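Local coordinates for protein multisubunit Na+/H+ antiporter, D subunit (Anoxybacillus flavithermus, PDB 6Z16) that probably serves as an ion-translocating membrane subunit of a multisubunit sodium/proton antiporter, related to the antiporter-like subunits of respiratory complex I, at residues Met189-Gly200 with Thr261-Ala269; Tyr109-Val120 with Val138-Leu149. All blocks are in the same frame, centred on the assembly; numbering follows the deposited sequence.

Contact 1 (Met189-Gly200 with Thr261-Ala269)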
# COMPACT_ATOMS: atom_id res chain seq x y z
N MET D 189 53.39 -14.76 1.87
CA MET D 189 54.83 -14.98 2.05
C MET D 189 55.41 -15.83 0.93
O MET D 189 56.45 -15.49 0.36
CB MET D 189 55.09 -15.67 3.37
CG MET D 189 54.69 -14.96 4.63
SD MET D 189 55.62 -13.51 5.09
CE MET D 189 54.74 -13.10 6.59
N ALA D 190 54.76 -16.95 0.61
CA ALA D 190 55.35 -17.93 -0.29
C ALA D 190 55.40 -17.43 -1.73
O ALA D 190 56.41 -17.61 -2.42
CB ALA D 190 54.57 -19.24 -0.22
N HIS D 191 54.34 -16.77 -2.18
CA HIS D 191 54.31 -16.35 -3.57
C HIS D 191 55.19 -15.13 -3.81
O HIS D 191 55.84 -15.04 -4.86
CB HIS D 191 52.87 -16.10 -4.00
CG HIS D 191 52.67 -16.06 -5.48
ND1 HIS D 191 52.71 -14.90 -6.20
CD2 HIS D 191 52.43 -17.05 -6.37
CE1 HIS D 191 52.50 -15.17 -7.48
NE2 HIS D 191 52.33 -16.47 -7.61
N LEU D 192 55.28 -14.20 -2.86
CA LEU D 192 56.24 -13.13 -3.05
C LEU D 192 57.67 -13.59 -2.80
O LEU D 192 58.58 -12.98 -3.33
CB LEU D 192 55.91 -11.90 -2.20
CG LEU D 192 56.02 -11.70 -0.69
CD1 LEU D 192 57.35 -11.14 -0.31
CD2 LEU D 192 54.95 -10.75 -0.24
N ALA D 193 57.87 -14.68 -2.05
CA ALA D 193 59.20 -15.28 -1.99
C ALA D 193 59.61 -15.84 -3.35
O ALA D 193 60.75 -15.66 -3.78
CB ALA D 193 59.24 -16.37 -0.92
N ASP D 194 58.67 -16.48 -4.04
CA ASP D 194 58.92 -16.97 -5.39
C ASP D 194 59.17 -15.81 -6.36
O ASP D 194 60.05 -15.88 -7.23
CB ASP D 194 57.74 -17.82 -5.86
CG ASP D 194 58.06 -18.66 -7.09
OD1 ASP D 194 59.20 -18.62 -7.59
OD2 ASP D 194 57.15 -19.37 -7.56
N ARG D 195 58.42 -14.72 -6.20
CA ARG D 195 58.59 -13.59 -7.11
C ARG D 195 59.88 -12.83 -6.86
O ARG D 195 60.52 -12.36 -7.81
CB ARG D 195 57.39 -12.65 -7.03
CG ARG D 195 56.17 -13.17 -7.74
CD ARG D 195 55.08 -12.13 -7.82
NE ARG D 195 53.99 -12.56 -8.68
CZ ARG D 195 52.95 -11.80 -9.00
NH1 ARG D 195 52.87 -10.56 -8.54
NH2 ARG D 195 52.01 -12.27 -9.79
N ILE D 196 60.28 -12.67 -5.59
CA ILE D 196 61.57 -12.07 -5.27
C ILE D 196 62.71 -12.94 -5.78
O ILE D 196 63.69 -12.43 -6.34
CB ILE D 196 61.66 -11.81 -3.75
CG1 ILE D 196 60.79 -10.62 -3.36
CG2 ILE D 196 63.08 -11.57 -3.29
CD1 ILE D 196 60.70 -10.42 -1.87
N ASN D 197 62.59 -14.26 -5.66
CA ASN D 197 63.62 -15.12 -6.23
C ASN D 197 63.59 -15.17 -7.76
O ASN D 197 64.54 -15.68 -8.36
CB ASN D 197 63.51 -16.53 -5.66
CG ASN D 197 63.92 -16.59 -4.20
OD1 ASN D 197 64.89 -15.96 -3.79
ND2 ASN D 197 63.18 -17.36 -3.41
N ALA D 198 62.52 -14.68 -8.40
CA ALA D 198 62.53 -14.57 -9.85
C ALA D 198 63.20 -13.29 -10.36
O ALA D 198 63.54 -13.23 -11.55
CB ALA D 198 61.11 -14.64 -10.41
N LEU D 199 63.38 -12.28 -9.52
CA LEU D 199 64.08 -11.05 -9.90
C LEU D 199 65.05 -10.61 -8.80
O LEU D 199 65.15 -9.44 -8.45
CB LEU D 199 63.10 -9.93 -10.27
CG LEU D 199 61.84 -9.49 -9.50
CD1 LEU D 199 62.06 -8.56 -8.32
CD2 LEU D 199 60.95 -8.80 -10.49
N GLY D 200 65.85 -11.55 -8.30
CA GLY D 200 66.66 -11.33 -7.11
C GLY D 200 67.87 -10.44 -7.29
O GLY D 200 68.54 -10.13 -6.30
N THR D 261 65.11 -15.94 6.22
CA THR D 261 65.20 -17.32 5.80
C THR D 261 64.18 -17.68 4.72
O THR D 261 64.30 -18.75 4.12
CB THR D 261 65.02 -18.26 7.00
OG1 THR D 261 63.80 -17.93 7.68
CG2 THR D 261 66.19 -18.13 7.95
N LEU D 262 63.21 -16.80 4.45
CA LEU D 262 62.19 -17.09 3.46
C LEU D 262 62.21 -16.14 2.28
O LEU D 262 62.19 -16.58 1.12
CB LEU D 262 60.81 -17.06 4.12
CG LEU D 262 59.63 -17.32 3.19
CD1 LEU D 262 59.73 -18.67 2.54
CD2 LEU D 262 58.36 -17.21 3.99
N LEU D 263 62.23 -14.83 2.53
CA LEU D 263 61.97 -13.86 1.47
C LEU D 263 63.25 -13.43 0.77
O LEU D 263 63.39 -13.60 -0.44
CB LEU D 263 61.25 -12.65 2.07
CG LEU D 263 59.93 -12.98 2.76
CD1 LEU D 263 59.29 -11.75 3.37
CD2 LEU D 263 58.99 -13.69 1.82
N PHE D 264 64.20 -12.88 1.52
CA PHE D 264 65.37 -12.23 0.96
C PHE D 264 66.56 -13.17 1.09
O PHE D 264 67.20 -13.25 2.14
CB PHE D 264 65.62 -10.90 1.67
CG PHE D 264 64.46 -9.96 1.60
CD1 PHE D 264 64.14 -9.30 0.42
CD2 PHE D 264 63.68 -9.74 2.71
CE1 PHE D 264 63.06 -8.45 0.36
CE2 PHE D 264 62.59 -8.88 2.66
CZ PHE D 264 62.29 -8.24 1.49
N THR D 265 66.87 -13.88 0.01
CA THR D 265 68.00 -14.79 -0.03
C THR D 265 69.08 -14.40 -1.03
O THR D 265 70.26 -14.66 -0.77
CB THR D 265 67.54 -16.22 -0.38
OG1 THR D 265 66.97 -16.24 -1.69
CG2 THR D 265 66.50 -16.70 0.62
N HIS D 266 68.73 -13.79 -2.15
CA HIS D 266 69.73 -13.25 -3.07
C HIS D 266 70.39 -12.02 -2.48
O HIS D 266 69.77 -11.25 -1.73
CB HIS D 266 69.09 -12.90 -4.41
CG HIS D 266 68.73 -14.08 -5.25
ND1 HIS D 266 67.54 -14.75 -5.10
CD2 HIS D 266 69.39 -14.69 -6.26
CE1 HIS D 266 67.49 -15.74 -5.98
NE2 HIS D 266 68.60 -15.72 -6.69
N ASP D 267 71.66 -11.83 -2.85
CA ASP D 267 72.54 -10.76 -2.37
C ASP D 267 72.58 -10.75 -0.84
O ASP D 267 72.23 -9.78 -0.17
CB ASP D 267 72.12 -9.40 -2.93
CG ASP D 267 72.35 -9.30 -4.43
OD1 ASP D 267 73.27 -9.97 -4.94
OD2 ASP D 267 71.60 -8.56 -5.10
N ALA D 268 73.02 -11.89 -0.30
CA ALA D 268 72.93 -12.16 1.12
C ALA D 268 74.07 -11.56 1.92
O ALA D 268 73.94 -11.39 3.14
CB ALA D 268 72.88 -13.67 1.35
N ALA D 269 75.18 -11.23 1.25
CA ALA D 269 76.40 -10.81 1.94
C ALA D 269 76.20 -9.48 2.66
O ALA D 269 76.57 -9.33 3.83
CB ALA D 269 77.55 -10.72 0.94

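Contact 2 (Tyr109-Val120 with Val138-Leu149)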
# COMPACT_ATOMS: atom_id res chain seq x y z
N TYR D 109 40.67 -6.72 32.97
CA TYR D 109 42.08 -7.10 32.92
C TYR D 109 42.29 -8.41 32.14
O TYR D 109 43.20 -8.50 31.30
CB TYR D 109 42.63 -7.23 34.34
CG TYR D 109 44.05 -7.69 34.38
CD1 TYR D 109 45.09 -6.83 34.07
CD2 TYR D 109 44.37 -9.00 34.74
CE1 TYR D 109 46.40 -7.25 34.11
CE2 TYR D 109 45.67 -9.43 34.77
CZ TYR D 109 46.68 -8.56 34.46
OH TYR D 109 47.98 -8.99 34.50
N TYR D 110 41.48 -9.42 32.42
CA TYR D 110 41.68 -10.73 31.81
C TYR D 110 41.29 -10.74 30.34
O TYR D 110 41.85 -11.54 29.58
CB TYR D 110 40.90 -11.78 32.59
CG TYR D 110 41.32 -11.85 34.03
CD1 TYR D 110 42.48 -12.52 34.40
CD2 TYR D 110 40.59 -11.22 35.02
CE1 TYR D 110 42.88 -12.57 35.71
CE2 TYR D 110 40.98 -11.27 36.34
CZ TYR D 110 42.12 -11.95 36.68
OH TYR D 110 42.51 -12.00 37.99
N SER D 111 40.39 -9.85 29.94
CA SER D 111 40.10 -9.66 28.52
C SER D 111 41.34 -9.16 27.78
O SER D 111 41.68 -9.68 26.72
CB SER D 111 38.95 -8.67 28.36
OG SER D 111 37.79 -9.13 29.00
N PHE D 112 42.03 -8.18 28.36
CA PHE D 112 43.21 -7.60 27.74
C PHE D 112 44.36 -8.60 27.70
O PHE D 112 45.12 -8.64 26.72
CB PHE D 112 43.61 -6.34 28.50
CG PHE D 112 42.60 -5.24 28.42
CD1 PHE D 112 41.78 -5.11 27.31
CD2 PHE D 112 42.43 -4.36 29.48
CE1 PHE D 112 40.83 -4.10 27.25
CE2 PHE D 112 41.46 -3.38 29.43
CZ PHE D 112 40.68 -3.24 28.31
N PHE D 113 44.48 -9.41 28.76
CA PHE D 113 45.38 -10.56 28.78
C PHE D 113 45.13 -11.49 27.59
O PHE D 113 46.06 -11.84 26.84
CB PHE D 113 45.17 -11.31 30.09
CG PHE D 113 46.12 -12.46 30.31
CD1 PHE D 113 47.36 -12.24 30.88
CD2 PHE D 113 45.77 -13.75 29.95
CE1 PHE D 113 48.22 -13.29 31.09
CE2 PHE D 113 46.64 -14.79 30.14
CZ PHE D 113 47.87 -14.56 30.71
N GLN D 114 43.87 -11.90 27.41
CA GLN D 114 43.55 -12.83 26.34
C GLN D 114 43.72 -12.20 24.96
O GLN D 114 44.10 -12.89 24.02
CB GLN D 114 42.14 -13.38 26.51
CG GLN D 114 41.95 -14.24 27.75
CD GLN D 114 42.67 -15.56 27.67
OE1 GLN D 114 42.67 -16.22 26.63
NE2 GLN D 114 43.29 -15.96 28.76
N PHE D 115 43.48 -10.89 24.83
CA PHE D 115 43.72 -10.24 23.54
C PHE D 115 45.21 -10.16 23.22
O PHE D 115 45.60 -10.27 22.05
CB PHE D 115 43.10 -8.85 23.47
CG PHE D 115 41.63 -8.84 23.21
CD1 PHE D 115 41.13 -9.30 22.00
CD2 PHE D 115 40.74 -8.30 24.12
CE1 PHE D 115 39.78 -9.29 21.74
CE2 PHE D 115 39.39 -8.28 23.87
CZ PHE D 115 38.91 -8.77 22.68
N LEU D 116 46.05 -9.98 24.24
CA LEU D 116 47.50 -10.01 24.01
C LEU D 116 47.96 -11.38 23.55
O LEU D 116 48.80 -11.49 22.64
CB LEU D 116 48.24 -9.58 25.27
CG LEU D 116 49.76 -9.57 25.19
CD1 LEU D 116 50.22 -8.65 24.09
CD2 LEU D 116 50.33 -9.13 26.51
N ILE D 117 47.42 -12.44 24.15
CA ILE D 117 47.88 -13.76 23.71
C ILE D 117 47.27 -14.11 22.35
O ILE D 117 47.89 -14.85 21.57
CB ILE D 117 47.65 -14.85 24.77
CG1 ILE D 117 46.18 -15.12 25.03
CG2 ILE D 117 48.34 -14.47 26.07
CD1 ILE D 117 45.95 -16.28 25.95
N VAL D 118 46.10 -13.54 22.01
CA VAL D 118 45.57 -13.61 20.64
C VAL D 118 46.54 -12.99 19.65
O VAL D 118 46.86 -13.59 18.61
CB VAL D 118 44.20 -12.92 20.55
CG1 VAL D 118 43.81 -12.66 19.11
CG2 VAL D 118 43.15 -13.78 21.11
N GLY D 119 47.04 -11.79 19.98
CA GLY D 119 47.95 -11.09 19.08
C GLY D 119 49.25 -11.83 18.84
O GLY D 119 49.67 -12.01 17.70
N VAL D 120 49.87 -12.33 19.92
CA VAL D 120 51.15 -13.02 19.73
C VAL D 120 50.95 -14.37 19.03
O VAL D 120 51.71 -14.71 18.11
CB VAL D 120 51.94 -13.16 21.04
CG1 VAL D 120 52.37 -11.81 21.54
CG2 VAL D 120 51.16 -13.82 22.11
N VAL D 138 47.01 -5.80 16.98
CA VAL D 138 46.24 -6.43 18.06
C VAL D 138 47.11 -6.56 19.31
O VAL D 138 46.73 -6.11 20.41
CB VAL D 138 45.71 -7.81 17.62
CG1 VAL D 138 45.05 -8.52 18.78
CG2 VAL D 138 44.73 -7.67 16.49
N MET D 139 48.31 -7.13 19.13
CA MET D 139 49.30 -7.28 20.19
C MET D 139 49.67 -5.94 20.81
O MET D 139 49.66 -5.79 22.04
CB MET D 139 50.53 -7.95 19.59
CG MET D 139 51.64 -8.26 20.54
SD MET D 139 53.05 -8.82 19.58
CE MET D 139 53.60 -7.27 18.89
N LEU D 140 49.98 -4.95 19.98
CA LEU D 140 50.46 -3.66 20.48
C LEU D 140 49.35 -2.87 21.16
O LEU D 140 49.62 -2.19 22.15
CB LEU D 140 51.07 -2.84 19.35
CG LEU D 140 52.47 -3.24 18.89
CD1 LEU D 140 52.87 -2.44 17.68
CD2 LEU D 140 53.46 -3.05 20.02
N MET D 141 48.12 -2.96 20.67
CA MET D 141 47.01 -2.25 21.30
C MET D 141 46.72 -2.81 22.69
O MET D 141 46.56 -2.05 23.66
CB MET D 141 45.78 -2.33 20.41
CG MET D 141 44.68 -1.41 20.83
SD MET D 141 45.16 0.30 20.61
CE MET D 141 44.24 1.02 21.95
N SER D 142 46.69 -4.15 22.80
CA SER D 142 46.52 -4.78 24.11
C SER D 142 47.68 -4.46 25.04
O SER D 142 47.46 -4.27 26.25
CB SER D 142 46.35 -6.28 23.93
OG SER D 142 47.49 -6.81 23.30
N SER D 143 48.90 -4.33 24.51
CA SER D 143 50.03 -3.98 25.36
C SER D 143 49.97 -2.53 25.83
O SER D 143 50.38 -2.24 26.96
CB SER D 143 51.35 -4.24 24.63
OG SER D 143 51.52 -3.34 23.56
N TYR D 144 49.47 -1.62 24.98
CA TYR D 144 49.22 -0.23 25.39
C TYR D 144 48.29 -0.18 26.59
O TYR D 144 48.54 0.52 27.57
CB TYR D 144 48.56 0.58 24.28
CG TYR D 144 49.27 0.78 22.98
CD1 TYR D 144 50.64 0.68 22.85
CD2 TYR D 144 48.53 1.04 21.84
CE1 TYR D 144 51.25 0.85 21.61
CE2 TYR D 144 49.11 1.21 20.63
CZ TYR D 144 50.46 1.11 20.51
OH TYR D 144 50.99 1.29 19.26
N VAL D 145 47.18 -0.92 26.50
CA VAL D 145 46.17 -0.81 27.54
C VAL D 145 46.65 -1.50 28.82
O VAL D 145 46.44 -0.98 29.92
CB VAL D 145 44.82 -1.37 27.06
CG1 VAL D 145 43.79 -1.12 28.10
CG2 VAL D 145 44.41 -0.72 25.77
N LEU D 146 47.32 -2.65 28.70
CA LEU D 146 47.88 -3.32 29.87
C LEU D 146 48.99 -2.51 30.52
O LEU D 146 49.19 -2.59 31.74
CB LEU D 146 48.40 -4.71 29.50
CG LEU D 146 47.37 -5.81 29.26
CD1 LEU D 146 48.05 -7.03 28.68
CD2 LEU D 146 46.72 -6.16 30.57
N LEU D 147 49.71 -1.70 29.74
CA LEU D 147 50.70 -0.80 30.31
C LEU D 147 50.04 0.35 31.07
O LEU D 147 50.52 0.75 32.13
CB LEU D 147 51.59 -0.27 29.19
CG LEU D 147 52.72 0.70 29.52
CD1 LEU D 147 53.69 0.08 30.47
CD2 LEU D 147 53.43 1.08 28.25
N VAL D 148 48.93 0.89 30.55
CA VAL D 148 48.36 2.09 31.16
C VAL D 148 47.36 1.78 32.27
O VAL D 148 47.04 2.69 33.06
CB VAL D 148 47.72 2.96 30.06
CG1 VAL D 148 46.40 2.38 29.58
CG2 VAL D 148 47.61 4.43 30.48
N LEU D 149 46.90 0.54 32.39
CA LEU D 149 45.77 0.21 33.26
C LEU D 149 46.11 0.39 34.73
O LEU D 149 47.09 -0.19 35.23
CB LEU D 149 45.31 -1.22 32.99
CG LEU D 149 44.10 -1.75 33.76
CD1 LEU D 149 42.91 -0.89 33.49
CD2 LEU D 149 43.82 -3.17 33.32

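Contact 1 (Met189-Gly200 with Thr261-Ala269)
Ala-193 and Leu-263 bring their CA atoms to 4.7 Å, where helix 189-198 rests on the last turn of helix 249-263. A second approach follows beyond both helix ends, the CA atoms of Gly-200 and His-266 being 5.4 Å apart. Alanine suits the first crossing because its short methyl can face the partner backbone, CB lying 3.6 Å from Leu-262 O. The forked ends of two leucines spread over this short residue and reach its neighbours. Leu-263 turns branch CD2 to Leu-192 CD1, 3.7 Å away, as well as to the alanine methyl, while Leu-262 CD2 meets Met-189 CB at 3.7 Å. The short helix links the long helices 153-183 and 203-219, and the loop 264-267 leads into helix 268-292, so two interhelical connections of the antiporter fold are joined here. Ile-196 keeps CG1 beside its backbone N (chi1 -74°) and extends CD1 to Phe-264 CE1 at 3.8 Å; the phenylalanine also packs on Ala-209 and Phe-212 of helix 203-219. Towards the more exposed end the chemistry becomes polar. His-266 is poorly ordered, so its contacts are less certain: ND1 donates a weak bond to Asn-197 OD1 (3.2 Å, bent to 127°), which lies in the plane at the ring's edge. Lacking a side chain, Gly-200 can lay its CA over one imidazole face, 4.2 Å from the ring centroid in a CH-pi contact.

Contact 2 (Tyr109-Val120 with Val138-Leu149)
Phe-112 receives Val-145 over one face of its ring, with CG1 3.8 Å from the centroid and 23° off the normal, a CH-pi contact. Leu-149 CD2 lies at the edge of the same ring and is shared with Tyr-109, whose ring it also meets edge-on, 3.9 Å from CD1. Leu-146 CD2 approaches the tyrosine obliquely, 3.7 Å from CE1. Across this contact a methyl thus lies over the Phe-112 face, while Leu-149 fills the place where the two ring edges come near; the tyrosine hydroxyl makes a weak hydrogen bond to Ser-96. Leu-146 is a knob set in a hole formed by Tyr-109, Phe-112, Phe-113 and Leu-116. Its chi1 of -75°, with CG anti to the carbonyl carbon, carries the fork into the hole, where CD2 turns to the tyrosine and Phe-112 CB, and CD1 meets Leu-116 CD2 at 3.8 Å. Cut back to alanine, the knob would probably leave a gap between the Tyr-109 ring, Phe-112 CB and Leu-116 CD2. Helices 109-124 and 129-148 are consecutive transmembrane helices of an antiparallel hairpin; the axes of the two segments approach to 7.7 Å and run at 152°. Small residues help. The CA atoms of Gly-119 and Met-139 are 4.2 Å apart, and a side chain on the glycine would probably be too close to the methionine backbone. Ser-142 is small as well, and its hydroxyl has the carbonyls of Val-138 and Met-139, on its own helix, in reach. Val-120 CG1 meets Met-139 SD at 3.6 Å. With apolar side chains making most of the contact and no hydrogen bonds between the segments, the buried pairing rests on shape and apolar fit.

How the contacts relate
Along the chain the two contacts come in series, contact 2 closing before contact 1 opens. Their centres lie about 33 Å apart and their nearest atoms about 12 Å, without touching. Contact 2 is buried between two transmembrane helices, about 15 Å from the centre of the chain; contact 1 lies about 26 Å from it and is partly open to solvent. Helix 129-148 ties them together: one part of it forms contact 2, while Leu-129 and Leu-132, nearer its start, pack on Met-189, whose backbone is hydrogen-bonded to that of Gly-127. The helical core of this antiporter subunit is thereby connected to the segments that link its helices at the periphery.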